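Local coordinates for protein galactitol 1-phosphate 5-dehydrogenase (Escherichia coli, PDB 4UEJ) that oxidises galactitol 1-phosphate to D-tagatose 6-phosphate with NAD(+), as a homodimeric zinc-containing dehydrogenase of the alcohol dehydrogenase family, at residues A[86-91]-A[292-297]; A[93-96]-A[102-105]; A[208-213]-A[218-223]; A[246-251]-A[273-278]. One frame throughout, in Å; residues are numbered along the deposited sequence. Where two conformers were deposited one is given.

Interaction 1: A[86-91]-A[292-297]; sequences LLPCFT and SPWPGQ. With ZN (zinc ion), chain C.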
loop_
_atom_site.group_PDB
_atom_site.type_symbol
_atom_site.label_atom_id
_atom_site.label_comp_id
_atom_site.label_asym_id
_atom_site.label_seq_id
_atom_site.Cartn_x
_atom_site.Cartn_y
_atom_site.Cartn_z
ATOM N N LEU A 86 -4.718 -17.080 -18.174
ATOM C CA LEU A 86 -5.434 -17.398 -16.928
ATOM C C LEU A 86 -6.780 -18.009 -17.233
ATOM O O LEU A 86 -7.506 -17.501 -18.081
ATOM C CB LEU A 86 -5.632 -16.139 -16.076
ATOM C CG LEU A 86 -6.562 -16.364 -14.866
ATOM C CD1 LEU A 86 -5.785 -17.120 -13.890
ATOM C CD2 LEU A 86 -7.076 -15.094 -14.260
ATOM N N LEU A 87 -7.126 -19.088 -16.538
ATOM C CA LEU A 87 -8.483 -19.606 -16.620
ATOM C C LEU A 87 -9.101 -19.616 -15.233
ATOM O O LEU A 87 -8.881 -20.545 -14.458
ATOM C CB LEU A 87 -8.513 -21.011 -17.230
ATOM C CG LEU A 87 -9.916 -21.568 -17.512
ATOM C CD1 LEU A 87 -10.611 -20.785 -18.623
ATOM C CD2 LEU A 87 -9.882 -23.063 -17.834
ATOM N N PRO A 88 -9.871 -18.569 -14.910
ATOM C CA PRO A 88 -10.610 -18.578 -13.645
ATOM C C PRO A 88 -11.756 -19.585 -13.694
ATOM O O PRO A 88 -12.129 -20.059 -14.782
ATOM C CB PRO A 88 -11.132 -17.143 -13.519
ATOM C CG PRO A 88 -11.094 -16.577 -14.871
ATOM C CD PRO A 88 -10.110 -17.353 -15.702
ATOM N N CYS A 89 -12.318 -19.902 -12.532
ATOM C CA CYS A 89 -13.411 -20.873 -12.452
ATOM C C CYS A 89 -14.750 -20.231 -12.825
ATOM O O CYS A 89 -15.685 -20.931 -13.251
ATOM C CB CYS A 89 -13.485 -21.494 -11.049
ATOM S SG CYS A 89 -14.338 -20.498 -9.783
ATOM N N PHE A 90 -14.822 -18.909 -12.650
ATOM C CA PHE A 90 -15.981 -18.073 -12.981
ATOM C C PHE A 90 -17.212 -18.308 -12.116
ATOM O O PHE A 90 -18.291 -17.782 -12.419
ATOM C CB PHE A 90 -16.379 -18.245 -14.452
ATOM C CG PHE A 90 -15.390 -17.675 -15.408
ATOM C CD1 PHE A 90 -15.156 -16.314 -15.449
ATOM C CD2 PHE A 90 -14.705 -18.501 -16.286
ATOM C CE1 PHE A 90 -14.241 -15.788 -16.339
ATOM C CE2 PHE A 90 -13.790 -17.982 -17.175
ATOM C CZ PHE A 90 -13.565 -16.624 -17.207
ATOM N N THR A 91 -17.073 -19.082 -11.044
ATOM C CA THR A 91 -18.243 -19.408 -10.228
ATOM C C THR A 91 -18.035 -19.244 -8.721
ATOM O O THR A 91 -18.966 -19.454 -7.953
ATOM C CB THR A 91 -18.714 -20.855 -10.481
ATOM O OG1 THR A 91 -17.698 -21.771 -10.059
ATOM C CG2 THR A 91 -19.018 -21.068 -11.964
ATOM N N SER A 292 -13.210 -7.226 -15.319
ATOM C CA SER A 292 -14.507 -7.537 -15.903
ATOM C C SER A 292 -14.956 -6.427 -16.853
ATOM O O SER A 292 -14.729 -5.251 -16.572
ATOM C CB SER A 292 -15.539 -7.749 -14.797
ATOM O OG SER A 292 -16.841 -7.838 -15.337
ATOM N N PRO A 293 -15.595 -6.796 -17.979
ATOM C CA PRO A 293 -15.889 -8.177 -18.384
ATOM C C PRO A 293 -14.677 -8.901 -18.965
ATOM O O PRO A 293 -13.870 -8.286 -19.665
ATOM C CB PRO A 293 -16.975 -8.003 -19.443
ATOM C CG PRO A 293 -16.666 -6.691 -20.060
ATOM C CD PRO A 293 -16.104 -5.825 -18.964
ATOM N N TRP A 294 -14.564 -10.188 -18.650
ATOM C CA TRP A 294 -13.450 -11.039 -19.075
ATOM C C TRP A 294 -13.106 -10.909 -20.562
ATOM O O TRP A 294 -14.001 -10.958 -21.397
ATOM C CB TRP A 294 -13.783 -12.502 -18.762
ATOM C CG TRP A 294 -12.682 -13.447 -19.096
ATOM C CD1 TRP A 294 -12.579 -14.235 -20.211
ATOM C CD2 TRP A 294 -11.505 -13.694 -18.316
ATOM N NE1 TRP A 294 -11.408 -14.960 -20.166
ATOM C CE2 TRP A 294 -10.733 -14.645 -19.016
ATOM C CE3 TRP A 294 -11.032 -13.204 -17.092
ATOM C CZ2 TRP A 294 -9.521 -15.120 -18.530
ATOM C CZ3 TRP A 294 -9.827 -13.671 -16.613
ATOM C CH2 TRP A 294 -9.078 -14.617 -17.335
ATOM N N PRO A 295 -11.807 -10.769 -20.898
ATOM C CA PRO A 295 -10.642 -10.723 -20.005
ATOM C C PRO A 295 -10.350 -9.345 -19.425
ATOM O O PRO A 295 -9.460 -9.215 -18.583
ATOM C CB PRO A 295 -9.493 -11.163 -20.915
ATOM C CG PRO A 295 -9.892 -10.631 -22.263
ATOM C CD PRO A 295 -11.401 -10.813 -22.316
ATOM N N GLY A 296 -11.068 -8.321 -19.878
ATOM C CA GLY A 296 -10.930 -7.012 -19.265
ATOM C C GLY A 296 -10.562 -5.928 -20.248
ATOM O O GLY A 296 -10.025 -6.204 -21.323
ATOM N N GLN A 297 -10.857 -4.685 -19.882
ATOM C CA GLN A 297 -10.574 -3.570 -20.766
ATOM C C GLN A 297 -9.092 -3.475 -21.097
ATOM O O GLN A 297 -8.738 -2.956 -22.161
ATOM C CB GLN A 297 -11.065 -2.257 -20.154
ATOM C CG GLN A 297 -10.225 -1.743 -19.003
ATOM C CD GLN A 297 -9.832 -0.294 -19.204
ATOM O OE1 GLN A 297 -9.858 0.217 -20.327
ATOM N NE2 GLN A 297 -9.470 0.379 -18.117
HETATM ZN ZN ZN C . -13.175 -18.510 -9.331
#

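Interaction 2: A[93-96]-A[102-105]; sequences PECL and QCAK. With ZN (zinc ion), chain C.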
loop_
_atom_site.group_PDB
_atom_site.type_symbol
_atom_site.label_atom_id
_atom_site.label_comp_id
_atom_site.label_asym_id
_atom_site.label_seq_id
_atom_site.Cartn_x
_atom_site.Cartn_y
_atom_site.Cartn_z
ATOM N N PRO A 93 -17.026 -16.796 -5.289
ATOM C CA PRO A 93 -17.389 -15.411 -4.964
ATOM C C PRO A 93 -16.420 -14.377 -5.525
ATOM O O PRO A 93 -16.878 -13.338 -5.988
ATOM C CB PRO A 93 -17.368 -15.397 -3.431
ATOM C CG PRO A 93 -17.714 -16.789 -3.055
ATOM C CD PRO A 93 -17.033 -17.654 -4.088
ATOM N N GLU A 94 -15.120 -14.655 -5.480
ATOM C CA GLU A 94 -14.130 -13.744 -6.049
ATOM C C GLU A 94 -14.389 -13.518 -7.544
ATOM O O GLU A 94 -14.409 -12.384 -8.010
ATOM C CB GLU A 94 -12.716 -14.281 -5.823
ATOM C CG GLU A 94 -12.136 -14.021 -4.431
ATOM C CD GLU A 94 -12.596 -15.029 -3.382
ATOM O OE1 GLU A 94 -13.509 -15.836 -3.668
ATOM O OE2 GLU A 94 -12.037 -15.010 -2.262
ATOM N N CYS A 95 -14.600 -14.602 -8.290
ATOM C CA CYS A 95 -14.834 -14.481 -9.734
ATOM C C CYS A 95 -16.102 -13.689 -10.014
ATOM O O CYS A 95 -16.134 -12.859 -10.910
ATOM C CB CYS A 95 -14.938 -15.854 -10.405
ATOM S SG CYS A 95 -13.366 -16.680 -10.733
ATOM N N LEU A 96 -17.148 -13.937 -9.232
ATOM C CA LEU A 96 -18.414 -13.240 -9.444
ATOM C C LEU A 96 -18.287 -11.751 -9.131
ATOM O O LEU A 96 -19.121 -10.950 -9.552
ATOM C CB LEU A 96 -19.526 -13.870 -8.601
ATOM C CG LEU A 96 -19.848 -15.327 -8.970
ATOM C CD1 LEU A 96 -20.870 -15.904 -8.004
ATOM C CD2 LEU A 96 -20.342 -15.455 -10.415
ATOM N N GLN A 102 -7.829 -13.502 -8.021
ATOM C CA GLN A 102 -7.938 -14.060 -6.680
ATOM C C GLN A 102 -8.767 -15.340 -6.662
ATOM O O GLN A 102 -9.124 -15.844 -5.592
ATOM C CB GLN A 102 -8.542 -13.037 -5.705
ATOM C CG GLN A 102 -7.579 -11.900 -5.334
ATOM C CD GLN A 102 -7.470 -10.853 -6.423
ATOM O OE1 GLN A 102 -8.476 -10.401 -6.961
ATOM N NE2 GLN A 102 -6.241 -10.466 -6.761
ATOM N N CYS A 103 -9.077 -15.867 -7.839
ATOM C CA CYS A 103 -9.749 -17.163 -7.901
ATOM C C CYS A 103 -8.862 -18.208 -7.215
ATOM O O CYS A 103 -7.658 -18.254 -7.455
ATOM C CB CYS A 103 -10.032 -17.559 -9.353
ATOM S SG CYS A 103 -10.806 -19.157 -9.494
ATOM N N ALA A 104 -9.440 -19.021 -6.342
ATOM C CA ALA A 104 -8.649 -20.014 -5.615
ATOM C C ALA A 104 -8.367 -21.222 -6.504
ATOM O O ALA A 104 -7.400 -21.955 -6.283
ATOM C CB ALA A 104 -9.360 -20.442 -4.343
ATOM N N LYS A 105 -9.207 -21.413 -7.517
ATOM C CA LYS A 105 -9.083 -22.562 -8.409
ATOM C C LYS A 105 -8.894 -22.141 -9.861
ATOM O O LYS A 105 -9.701 -22.498 -10.721
ATOM C CB LYS A 105 -10.314 -23.456 -8.290
ATOM C CG LYS A 105 -10.005 -24.945 -8.276
ATOM C CD LYS A 105 -11.188 -25.759 -8.775
ATOM C CE LYS A 105 -11.336 -27.047 -7.978
ATOM N NZ LYS A 105 -12.072 -28.095 -8.732
HETATM ZN ZN ZN C . -13.175 -18.510 -9.331
#

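Interaction 3: A[208-213]-A[218-223]; sequences QTFNSS and PQMQSV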
loop_
_atom_site.group_PDB
_atom_site.type_symbol
_atom_site.label_atom_id
_atom_site.label_comp_id
_atom_site.label_asym_id
_atom_site.label_seq_id
_atom_site.Cartn_x
_atom_site.Cartn_y
_atom_site.Cartn_z
ATOM N N GLN A 208 13.202 11.552 -18.585
ATOM C CA GLN A 208 14.474 11.379 -17.896
ATOM C C GLN A 208 14.627 9.965 -17.354
ATOM O O GLN A 208 13.636 9.249 -17.179
ATOM C CB GLN A 208 14.601 12.378 -16.761
ATOM C CG GLN A 208 13.618 12.110 -15.647
ATOM C CD GLN A 208 13.567 13.242 -14.651
ATOM O OE1 GLN A 208 14.440 14.121 -14.643
ATOM N NE2 GLN A 208 12.540 13.239 -13.810
ATOM N N THR A 209 15.877 9.582 -17.107
ATOM C CA THR A 209 16.226 8.263 -16.597
ATOM C C THR A 209 17.249 8.368 -15.467
ATOM O O THR A 209 18.155 9.203 -15.506
ATOM C CB THR A 209 16.811 7.354 -17.696
ATOM O OG1 THR A 209 17.981 7.961 -18.266
ATOM C CG2 THR A 209 15.790 7.112 -18.802
ATOM N N PHE A 210 17.092 7.521 -14.456
ATOM C CA PHE A 210 18.059 7.413 -13.375
ATOM C C PHE A 210 18.683 6.020 -13.368
ATOM O O PHE A 210 17.972 5.010 -13.336
ATOM C CB PHE A 210 17.399 7.674 -12.013
ATOM C CG PHE A 210 16.642 8.974 -11.928
ATOM C CD1 PHE A 210 17.071 10.101 -12.616
ATOM C CD2 PHE A 210 15.515 9.077 -11.124
ATOM C CE1 PHE A 210 16.374 11.299 -12.521
ATOM C CE2 PHE A 210 14.813 10.270 -11.022
ATOM C CZ PHE A 210 15.247 11.384 -11.721
ATOM N N ASN A 211 20.004 5.976 -13.394
ATOM C CA ASN A 211 20.749 4.741 -13.206
ATOM C C ASN A 211 20.941 4.496 -11.718
ATOM O O ASN A 211 21.702 5.208 -11.072
ATOM C CB ASN A 211 22.104 4.828 -13.908
ATOM C CG ASN A 211 22.845 3.506 -13.926
ATOM O OD1 ASN A 211 22.896 2.789 -12.929
ATOM N ND2 ASN A 211 23.434 3.179 -15.072
ATOM N N SER A 212 20.264 3.494 -11.169
ATOM C CA SER A 212 20.243 3.348 -9.715
ATOM C C SER A 212 21.552 2.779 -9.167
ATOM O O SER A 212 21.750 2.713 -7.953
ATOM C CB SER A 212 19.065 2.476 -9.287
ATOM O OG SER A 212 19.198 1.160 -9.779
ATOM N N SER A 213 22.447 2.379 -10.060
ATOM C CA SER A 213 23.764 1.926 -9.638
ATOM C C SER A 213 24.717 3.115 -9.548
ATOM O O SER A 213 25.849 2.989 -9.080
ATOM C CB SER A 213 24.307 0.868 -10.604
ATOM O OG SER A 213 24.675 1.441 -11.847
ATOM N N PRO A 218 18.334 9.764 -2.444
ATOM C CA PRO A 218 18.193 11.212 -2.240
ATOM C C PRO A 218 18.551 12.019 -3.480
ATOM O O PRO A 218 17.952 13.067 -3.733
ATOM C CB PRO A 218 19.178 11.507 -1.107
ATOM C CG PRO A 218 19.313 10.221 -0.383
ATOM C CD PRO A 218 19.216 9.160 -1.428
ATOM N N GLN A 219 19.513 11.532 -4.254
ATOM C CA GLN A 219 19.880 12.212 -5.483
ATOM C C GLN A 219 18.727 12.194 -6.466
ATOM O O GLN A 219 18.461 13.189 -7.137
ATOM C CB GLN A 219 21.123 11.582 -6.096
ATOM C CG GLN A 219 22.372 11.888 -5.284
ATOM C CD GLN A 219 23.603 11.202 -5.820
ATOM O OE1 GLN A 219 23.541 10.068 -6.290
ATOM N NE2 GLN A 219 24.740 11.892 -5.751
ATOM N N MET A 220 18.037 11.066 -6.539
ATOM C CA MET A 220 16.867 10.965 -7.403
ATOM C C MET A 220 15.739 11.856 -6.890
ATOM O O MET A 220 15.051 12.509 -7.673
ATOM C CB MET A 220 16.386 9.524 -7.505
ATOM C CG MET A 220 17.399 8.572 -8.096
ATOM S SD MET A 220 16.676 6.928 -8.166
ATOM C CE MET A 220 18.131 5.918 -8.391
ATOM N N GLN A 221 15.548 11.888 -5.575
ATOM C CA GLN A 221 14.474 12.695 -5.017
ATOM C C GLN A 221 14.709 14.161 -5.305
ATOM O O GLN A 221 13.767 14.919 -5.528
ATOM C CB GLN A 221 14.345 12.478 -3.503
ATOM C CG GLN A 221 12.952 12.081 -3.098
ATOM C CD GLN A 221 12.736 12.071 -1.596
ATOM O OE1 GLN A 221 13.637 11.752 -0.824
ATOM N NE2 GLN A 221 11.531 12.426 -1.178
ATOM N N SER A 222 15.975 14.557 -5.282
ATOM C CA SER A 222 16.348 15.927 -5.572
ATOM C C SER A 222 16.015 16.308 -7.009
ATOM O O SER A 222 15.483 17.385 -7.254
ATOM C CB SER A 222 17.836 16.140 -5.299
ATOM O OG SER A 222 18.217 17.460 -5.634
ATOM N N VAL A 223 16.315 15.427 -7.961
ATOM C CA VAL A 223 15.951 15.698 -9.344
ATOM C C VAL A 223 14.430 15.707 -9.509
ATOM O O VAL A 223 13.884 16.491 -10.288
ATOM C CB VAL A 223 16.572 14.673 -10.313
ATOM C CG1 VAL A 223 16.044 14.898 -11.712
ATOM C CG2 VAL A 223 18.098 14.792 -10.311
HETATM O O HOH W 1 12.151 15.677 -12.324
#

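Interaction 4: A[246-251]-A[273-278]; sequences AVEIAG and FGKILR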
loop_
_atom_site.group_PDB
_atom_site.type_symbol
_atom_site.label_atom_id
_atom_site.label_comp_id
_atom_site.label_asym_id
_atom_site.label_seq_id
_atom_site.Cartn_x
_atom_site.Cartn_y
_atom_site.Cartn_z
ATOM N N ALA A 246 11.597 2.696 -4.256
ATOM C CA ALA A 246 10.344 3.337 -4.605
ATOM C C ALA A 246 9.809 4.133 -3.413
ATOM O O ALA A 246 9.368 5.270 -3.551
ATOM C CB ALA A 246 9.331 2.287 -5.068
ATOM N N VAL A 247 9.878 3.539 -2.228
ATOM C CA VAL A 247 9.407 4.222 -1.034
ATOM C C VAL A 247 10.292 5.417 -0.722
ATOM O O VAL A 247 9.802 6.493 -0.377
ATOM C CB VAL A 247 9.371 3.271 0.175
ATOM C CG1 VAL A 247 9.066 4.052 1.465
ATOM C CG2 VAL A 247 8.323 2.192 -0.064
ATOM N N GLU A 248 11.603 5.240 -0.865
ATOM C CA GLU A 248 12.535 6.318 -0.551
ATOM C C GLU A 248 12.421 7.521 -1.492
ATOM O O GLU A 248 12.600 8.663 -1.059
ATOM C CB GLU A 248 13.978 5.793 -0.548
ATOM C CG GLU A 248 14.269 4.893 0.654
ATOM C CD GLU A 248 14.256 5.657 1.973
ATOM O OE1 GLU A 248 14.519 6.879 1.962
ATOM O OE2 GLU A 248 13.988 5.044 3.025
ATOM N N ILE A 249 12.117 7.294 -2.763
ATOM C CA ILE A 249 12.075 8.418 -3.684
ATOM C C ILE A 249 10.704 9.033 -3.797
ATOM O O ILE A 249 10.569 10.146 -4.305
ATOM C CB ILE A 249 12.555 8.030 -5.103
ATOM C CG1 ILE A 249 11.557 7.090 -5.782
ATOM C CG2 ILE A 249 13.952 7.438 -5.028
ATOM C CD1 ILE A 249 11.925 6.762 -7.213
ATOM N N ALA A 250 9.685 8.327 -3.306
ATOM C CA ALA A 250 8.308 8.743 -3.558
ATOM C C ALA A 250 8.017 10.153 -3.051
ATOM O O ALA A 250 8.523 10.573 -2.011
ATOM C CB ALA A 250 7.336 7.757 -2.923
ATOM N N GLY A 251 7.187 10.873 -3.790
ATOM C CA GLY A 251 6.760 12.192 -3.373
ATOM C C GLY A 251 5.511 12.081 -2.520
ATOM O O GLY A 251 5.035 10.977 -2.225
ATOM N N PHE A 273 9.964 2.299 6.419
ATOM C CA PHE A 273 8.567 1.969 6.672
ATOM C C PHE A 273 7.805 3.231 7.063
ATOM O O PHE A 273 6.700 3.472 6.585
ATOM C CB PHE A 273 8.423 0.917 7.772
ATOM C CG PHE A 273 6.993 0.651 8.154
ATOM C CD1 PHE A 273 6.237 -0.262 7.445
ATOM C CD2 PHE A 273 6.403 1.326 9.219
ATOM C CE1 PHE A 273 4.917 -0.509 7.799
ATOM C CE2 PHE A 273 5.085 1.092 9.565
ATOM C CZ PHE A 273 4.344 0.174 8.853
ATOM N N GLY A 274 8.417 4.030 7.926
ATOM C CA GLY A 274 7.829 5.271 8.395
ATOM C C GLY A 274 7.479 6.237 7.278
ATOM O O GLY A 274 6.522 6.999 7.393
ATOM N N LYS A 275 8.252 6.209 6.195
ATOM C CA LYS A 275 7.985 7.084 5.062
ATOM C C LYS A 275 6.701 6.694 4.354
ATOM O O LYS A 275 6.039 7.549 3.769
ATOM C CB LYS A 275 9.155 7.072 4.072
ATOM C CG LYS A 275 10.385 7.765 4.626
ATOM C CD LYS A 275 11.498 7.888 3.584
ATOM C CE LYS A 275 12.657 8.692 4.163
ATOM N NZ LYS A 275 13.715 9.032 3.144
ATOM N N ILE A 276 6.339 5.412 4.386
ATOM C CA ILE A 276 5.055 5.035 3.803
ATOM C C ILE A 276 3.945 5.799 4.512
ATOM O O ILE A 276 3.029 6.321 3.871
ATOM C CB ILE A 276 4.788 3.526 3.910
ATOM C CG1 ILE A 276 5.865 2.751 3.167
ATOM C CG2 ILE A 276 3.390 3.196 3.410
ATOM C CD1 ILE A 276 5.800 1.264 3.401
ATOM N N LEU A 277 4.038 5.866 5.843
ATOM C CA LEU A 277 3.081 6.634 6.633
ATOM C C LEU A 277 3.248 8.134 6.428
ATOM O O LEU A 277 2.294 8.825 6.080
ATOM C CB LEU A 277 3.211 6.308 8.127
ATOM C CG LEU A 277 2.538 4.996 8.550
ATOM C CD1 LEU A 277 3.315 3.797 8.047
ATOM C CD2 LEU A 277 2.389 4.950 10.072
ATOM N N ARG A 278 4.462 8.625 6.632
ATOM C CA ARG A 278 4.698 10.067 6.606
ATOM C C ARG A 278 4.371 10.723 5.269
ATOM O O ARG A 278 3.874 11.850 5.242
ATOM C CB ARG A 278 6.137 10.363 6.993
ATOM C CG ARG A 278 6.397 10.204 8.486
ATOM C CD ARG A 278 7.849 10.522 8.786
ATOM N NE ARG A 278 8.057 10.833 10.196
ATOM C CZ ARG A 278 8.261 9.915 11.126
ATOM N NH1 ARG A 278 8.276 8.636 10.786
ATOM N NH2 ARG A 278 8.448 10.274 12.391
HETATM O O HOH W 2 12.317 10.481 1.309
#

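Interaction 1: A[86-91]-A[292-297]
The indole N-H of Trp294, donated from NE1 to the backbone O of Lys126, helps to fix the rotation of a ring that lies against Phe90, Pro88 and Leu86. With CG opposite the backbone N (chi1 -177°), the indole is carried toward segment 86-91. Phe90 meets it as a T-shaped pair: its edge is directed at the indole face, the centroids of the Phe90 ring and the Trp294 five-membered ring are 5.0 Å apart, and the planes stand at 87°. The leading atom is Phe90 CZ, 3.7 Å from Trp294 CD2. On the same face, but over the six-membered ring, Pro88 makes a CH-pi contact, with CG 3.9 Å from that ring's centroid and 23° off its normal. Leu86 comes to the rim instead, where its O lies 3.2 Å from Trp294 CZ2 and Leu86 CD2 touches Trp294 CH2 at 3.7 Å. Pro295 covers the opposite face of the indole. Just beyond Pro88, Cys89 SG binds the zinc ion at 2.3 Å and accepts a bond from Thr91 N at 3.3 Å, so the tryptophan packs beside the structural zinc site without entering it. The contact thus joins short strand 86-87, which pairs antiparallel with strand 107-108, to the loop between strand 282-285 and helix 297-307, bringing the zinc-bearing region against the Rossmann-type domain.

Interaction 2: A[93-96]-A[102-105]
The two segments form half of the four-cysteine structural zinc site of the zinc-containing alcohol dehydrogenase family, and Glu94, Cys103 and Cys95 bury most of the surface between them. Cys95 SG holds the zinc ion at 2.3 Å and Cys103 SG at 2.5 Å, and the angle between these two bonds at the zinc is 104°, close to tetrahedral. Cys89 and Cys92 supply the other two ligands. The two thiolates arrive through different rotations: Cys103 SG lies opposite its backbone N (chi1 178°), whereas Cys95 SG lies beside its own N and opposite the carbonyl carbon, which lets a residue on the short helical turn and one in the following loop converge on one metal. Both sulfurs also take part in hydrogen bonds from outside the two segments, which would probably temper their negative charge. The aliphatic part of Glu94 packs on Gln102. Its CG lies 3.7 Å from Gln102 O and 3.9 Å from Gln102 CB, and the two side chains run roughly perpendicular to each other, each bent at chi2. Their polar ends turn to the dimer partner: Glu94 OE2 makes a salt bridge with Arg228 of the second subunit, and Gln102 NE2 donates to the O of Arg278 of that subunit. The zinc lobe is therefore also part of the dimer contact. No hydrogen bond links the segments directly; beside the metal they meet where Cys95 SG rests 3.7 Å from Cys103 CB.

Interaction 3: A[208-213]-A[218-223]
Phe210 and Met220 pack the edge strand and the helix after it into a beta-alpha unit of the Rossmann-type domain; strand 208-211 and helix 218-223 run nearly antiparallel (168°), their axes 10.0 Å apart. Apolar contacts dominate. Met220 CA lies over one face of the Phe210 ring, and Met220 CG touches Phe210 CD2 at 3.6 Å, while the ring edge is met by Val223, whose CG1 is 3.6 Å from Phe210 CZ. Further along, Met220 CE closes on Ser212 CA at 3.6 Å. A Met-aromatic contact adds to this: Met220 SD lies 5.0 Å from the Phe210 centroid, 61° off the ring normal, an oblique approach. Met220 also packs on Ile191 of strand 187-192 and on Leu245 and Ile249 of helix 240-249. Just past the strand, Asn211 OD1 accepts from Ser213 N at 2.9 Å, an Asx turn. The polar link between the segments runs through water. Gln208 NE2, bonded as well to Thr189 OG1, donates to a water at 2.9 Å, and that same water donates to Val223 O at 2.8 Å.

Interaction 4: A[246-251]-A[273-278]
Helices 240-249 and 270-278 belong to the Rossmann-type domain: the first directly follows strand 231-235 of its parallel sheet, the second comes after strand 255-258 by way of short strand 266-268, and the contact joins the last turns of each. Its polar part is a salt bridge: Lys275 NZ donates to Glu248 OE1 at 2.6 Å, meeting that oxygen on its syn side but 25° out of the carboxylate plane. The two side chains cross at about a right angle, and they get there by different shapes. Lys275 runs out fully extended beyond CG, whereas Glu248, whose CB points away from the partner helix, folds back at chi2 (-68°) and so brings its carboxylate to the lysine. The second oxygen, OE2, is hydrogen-bonded to Thr272 OG1, so both oxygens of the carboxylate have a partner and its rotation is restrained. The nearby ammonium would probably stabilise the ionised glutamate. The apolar part lies beside this pair. Val247 CG1 touches Ile276 CG1 at 3.9 Å and Lys275 CB at 4.0 Å, and Val247 also packs on Leu256 of strand 255-258, between helix and sheet. At the C-terminal end of helix 240-249, Lys279 NZ donates hydrogen bonds to the carbonyl oxygens of Val247 and Ala250, tying that end to the residue following helix 270-278. The same end is reached through solvent: a water accepts from Lys275 NZ at 2.7 Å and donates to Glu248 O at 3.0 Å.

How the interactions relate
Interactions 1 and 2 share the structural zinc ion, with centres about 9 Å apart, yet differ in chemistry: aromatic packing in the first, thiolate-metal bonds in the second. Interaction 2 is buried; interactions 1, 3 and 4 are partly buried. Interactions 3 and 4 lie wholly within the Rossmann-type domain, which interaction 1 joins to the zinc-bearing region. They share a border, where Gln221 and Met220 of helix 217-223 lie against Glu248 and Ile249 of helix 240-249. Apolar side chains lead in interaction 3 and a salt bridge in interaction 4, while both use a bridging water. Interactions 2 and 4 meet across the dimer, where Gln102 NE2 bonds to the O of Arg278 of the second subunit.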